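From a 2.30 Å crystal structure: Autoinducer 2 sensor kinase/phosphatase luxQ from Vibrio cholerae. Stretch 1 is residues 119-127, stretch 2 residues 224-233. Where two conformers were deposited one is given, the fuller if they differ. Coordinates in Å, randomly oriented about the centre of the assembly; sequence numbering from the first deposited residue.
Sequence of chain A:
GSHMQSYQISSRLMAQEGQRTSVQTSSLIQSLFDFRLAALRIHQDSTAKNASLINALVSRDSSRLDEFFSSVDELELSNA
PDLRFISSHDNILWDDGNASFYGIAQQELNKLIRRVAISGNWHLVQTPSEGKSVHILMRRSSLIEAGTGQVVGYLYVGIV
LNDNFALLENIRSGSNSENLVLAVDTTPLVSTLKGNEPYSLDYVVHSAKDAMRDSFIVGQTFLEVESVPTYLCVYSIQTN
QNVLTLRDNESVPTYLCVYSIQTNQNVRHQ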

# COMPACT_ATOMS: atom_id res chain seq x y z
N SER A 119 -1.63 -14.09 8.30
CA SER A 119 -2.55 -13.78 7.20
C SER A 119 -3.72 -12.91 7.66
O SER A 119 -3.98 -12.79 8.87
CB SER A 119 -3.12 -15.08 6.59
OG SER A 119 -2.11 -15.93 6.07
N GLY A 120 -4.42 -12.31 6.70
CA GLY A 120 -5.58 -11.49 7.03
C GLY A 120 -5.32 -10.16 7.69
O GLY A 120 -6.26 -9.49 8.13
N ASN A 121 -4.05 -9.75 7.77
CA ASN A 121 -3.69 -8.47 8.37
C ASN A 121 -2.66 -7.72 7.54
O ASN A 121 -1.68 -8.29 7.07
CB ASN A 121 -3.15 -8.65 9.79
CG ASN A 121 -4.23 -8.97 10.80
OD1 ASN A 121 -4.23 -8.44 11.91
ND2 ASN A 121 -5.16 -9.84 10.43
N TRP A 122 -2.89 -6.43 7.36
CA TRP A 122 -1.98 -5.58 6.62
C TRP A 122 -0.76 -5.34 7.49
O TRP A 122 -0.87 -5.22 8.71
CB TRP A 122 -2.65 -4.24 6.30
CG TRP A 122 -3.61 -4.31 5.15
CD1 TRP A 122 -4.97 -4.37 5.21
CD2 TRP A 122 -3.26 -4.35 3.76
NE1 TRP A 122 -5.49 -4.45 3.94
CE2 TRP A 122 -4.46 -4.44 3.03
CE3 TRP A 122 -2.04 -4.32 3.06
CZ2 TRP A 122 -4.49 -4.49 1.63
CZ3 TRP A 122 -2.06 -4.37 1.68
CH2 TRP A 122 -3.29 -4.46 0.97
N HIS A 123 0.42 -5.28 6.87
CA HIS A 123 1.66 -5.05 7.59
C HIS A 123 2.40 -3.87 6.99
O HIS A 123 2.64 -3.83 5.78
CB HIS A 123 2.57 -6.28 7.52
CG HIS A 123 2.10 -7.44 8.34
ND1 HIS A 123 2.45 -7.60 9.66
CD2 HIS A 123 1.31 -8.49 8.03
CE1 HIS A 123 1.89 -8.70 10.13
NE2 HIS A 123 1.19 -9.26 9.16
N LEU A 124 2.76 -2.91 7.84
CA LEU A 124 3.51 -1.74 7.41
C LEU A 124 4.97 -2.15 7.54
O LEU A 124 5.48 -2.33 8.65
CB LEU A 124 3.21 -0.54 8.30
CG LEU A 124 4.08 0.69 8.07
CD1 LEU A 124 3.99 1.12 6.61
CD2 LEU A 124 3.63 1.82 9.00
N VAL A 125 5.64 -2.32 6.41
CA VAL A 125 7.04 -2.73 6.39
C VAL A 125 7.85 -1.80 5.49
O VAL A 125 7.29 -1.10 4.64
CB VAL A 125 7.17 -4.16 5.89
CG1 VAL A 125 6.33 -5.08 6.74
CG2 VAL A 125 6.75 -4.23 4.44
N GLN A 126 9.16 -1.79 5.68
CA GLN A 126 10.04 -0.92 4.91
C GLN A 126 11.17 -1.76 4.35
O GLN A 126 11.69 -2.62 5.03
CB GLN A 126 10.65 0.16 5.81
CG GLN A 126 9.68 0.81 6.79
CD GLN A 126 9.01 -0.17 7.74
OE1 GLN A 126 9.55 -0.53 8.79
NE2 GLN A 126 7.83 -0.60 7.38
N THR A 127 11.55 -1.50 3.11
CA THR A 127 12.63 -2.25 2.50
C THR A 127 13.63 -1.34 1.83
O THR A 127 13.28 -0.26 1.34
CB THR A 127 12.09 -3.23 1.43
OG1 THR A 127 13.13 -4.11 1.02
CG2 THR A 127 11.60 -2.48 0.22
N GLU A 224 -3.81 4.51 11.28
CA GLU A 224 -3.80 3.21 11.94
C GLU A 224 -3.90 2.18 10.82
O GLU A 224 -4.56 2.40 9.81
CB GLU A 224 -5.01 3.06 12.87
CG GLU A 224 -5.09 4.08 13.99
CD GLU A 224 -6.15 3.72 15.02
OE1 GLU A 224 -7.21 3.19 14.63
OE2 GLU A 224 -5.92 3.99 16.21
N VAL A 225 -3.20 1.07 11.00
CA VAL A 225 -3.24 -0.03 10.04
C VAL A 225 -3.76 -1.20 10.89
O VAL A 225 -3.11 -1.59 11.86
CB VAL A 225 -1.84 -0.36 9.49
CG1 VAL A 225 -1.86 -1.71 8.77
CG2 VAL A 225 -1.41 0.72 8.53
N GLU A 226 -4.92 -1.74 10.53
CA GLU A 226 -5.50 -2.83 11.31
C GLU A 226 -5.73 -2.31 12.72
O GLU A 226 -5.37 -2.97 13.70
CB GLU A 226 -4.55 -4.04 11.36
CG GLU A 226 -4.23 -4.71 10.01
CD GLU A 226 -5.45 -5.33 9.34
OE1 GLU A 226 -6.56 -5.30 9.92
OE2 GLU A 226 -5.30 -5.84 8.22
N SER A 227 -6.31 -1.12 12.82
CA SER A 227 -6.59 -0.48 14.11
C SER A 227 -5.35 -0.33 15.00
O SER A 227 -5.47 -0.10 16.19
CB SER A 227 -7.67 -1.25 14.86
OG SER A 227 -8.92 -1.17 14.19
N VAL A 228 -4.17 -0.45 14.41
CA VAL A 228 -2.91 -0.33 15.15
C VAL A 228 -2.18 0.97 14.76
O VAL A 228 -2.03 1.27 13.58
CB VAL A 228 -1.98 -1.53 14.86
CG1 VAL A 228 -0.70 -1.41 15.68
CG2 VAL A 228 -2.71 -2.83 15.17
N PRO A 229 -1.70 1.73 15.76
CA PRO A 229 -0.99 2.99 15.51
C PRO A 229 0.27 2.82 14.67
O PRO A 229 1.02 1.88 14.88
CB PRO A 229 -0.65 3.49 16.92
CG PRO A 229 -1.68 2.82 17.80
CD PRO A 229 -1.74 1.43 17.20
N THR A 230 0.49 3.72 13.72
CA THR A 230 1.68 3.66 12.89
C THR A 230 2.36 5.02 12.90
O THR A 230 1.84 5.98 13.47
CB THR A 230 1.35 3.33 11.43
OG1 THR A 230 0.79 4.50 10.80
CG2 THR A 230 0.37 2.17 11.36
N TYR A 231 3.52 5.09 12.24
CA TYR A 231 4.30 6.32 12.14
C TYR A 231 3.97 7.10 10.85
O TYR A 231 4.61 8.11 10.55
CB TYR A 231 5.78 5.97 12.18
CG TYR A 231 6.22 5.01 11.10
CD1 TYR A 231 6.33 5.42 9.77
CD2 TYR A 231 6.51 3.67 11.40
CE1 TYR A 231 6.72 4.52 8.77
CE2 TYR A 231 6.91 2.77 10.40
CZ TYR A 231 7.01 3.20 9.09
OH TYR A 231 7.40 2.32 8.11
N LEU A 232 2.99 6.62 10.08
CA LEU A 232 2.58 7.29 8.85
C LEU A 232 1.73 8.49 9.24
O LEU A 232 0.65 8.33 9.80
CB LEU A 232 1.75 6.35 7.99
CG LEU A 232 2.41 5.05 7.53
CD1 LEU A 232 1.36 4.17 6.83
CD2 LEU A 232 3.60 5.34 6.61
N CYS A 233 2.23 9.69 8.94
CA CYS A 233 1.52 10.92 9.28
C CYS A 233 1.02 11.71 8.06
O CYS A 233 1.78 12.08 7.17
CB CYS A 233 2.41 11.83 10.12
SG CYS A 233 1.63 13.41 10.60

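The closest touching residues are 103 positions apart in sequence, and the two stretches bury 427 Å² between them, both sides summed. No backbone-to-backbone hydrogen bond joins them. The strand that runs through Leu124 to Thr127 in stretch 1 faces a segment of stretch 2 that reverses direction and then turns a corner at Tyr231, and side chains make most of the contact. The backbones draw nearest at Trp122 and Glu226, whose CA atoms are 6.5 Å apart, too far for direct pairing but close enough for a side chain to bridge.

The single hydrogen bond between the stretches lies at this point. Trp122 N donates to Glu226 OE2 at 2.6 Å, with an N-H...acceptor angle of 161°, so a short and nearly linear bond ties a main-chain amide to a carboxylate. Glu226 OE2 also lies 3.1 Å from Asn121 CA and 3.4 Å from Trp122 CD1, approaching the indole obliquely. The CA-to-CB bond of Glu226 points toward stretch 1, and with chi1 and chi2 both in the m well its carboxylate reaches the amide of Trp122. Glu226 lies in a type I' turn from Val225 to Val228. The turn is closed by two backbone hydrogen bonds, Val225 N to Val228 O at 2.8 Å and Val228 N to Val225 O at 3.0 Å, and Glu226 adopts the positive phi of 61° suited to this turn type.

Apolar packing begins beside the bond and continues along the strand. Trp122 CB meets Val225 CG1 at 3.6 Å; although the CA-to-CB bond of Trp122 points toward stretch 2, the indole leads away, and its NE1 is hydrogen-bonded elsewhere in the structure. Leu124 has the largest area covered by the other stretch, 103 Å². Leu124 CD2 is its closest atom to three residues of stretch 2, lying 3.7 Å from Thr230 CB, 3.7 Å from Tyr231 CZ and 3.8 Å from Leu232 CG. A hydrogen bond from Leu232 N to Thr230 OG1, 3.1 Å long, links two of these residues across the corner.

The tyrosine contact also has a CH-pi component. Leu124 CD2 sits over one face of the Tyr231 ring, 3.9 Å from its centroid and 23° off the ring normal, so the methyl is directed at the polarizable pi cloud. The CA-to-CB bond of Tyr231 points sideways, but the end of the side chain comes nearer to stretch 1, which brings the ring within reach of the leucine.

Polar contact at the far end of the ring is close without being bonded. Gln126 CD lies 3.0 Å from Tyr231 OH, near the ring plane, and Gln126 NE2 is also 3.0 Å from Tyr231 OH, but the angle is poor for a hydrogen bond. The amide instead turns back on its own strand, where Gln126 NE2 donates to Leu124 O at 3.2 Å and 153°, while the tyrosine hydroxyl is satisfied elsewhere.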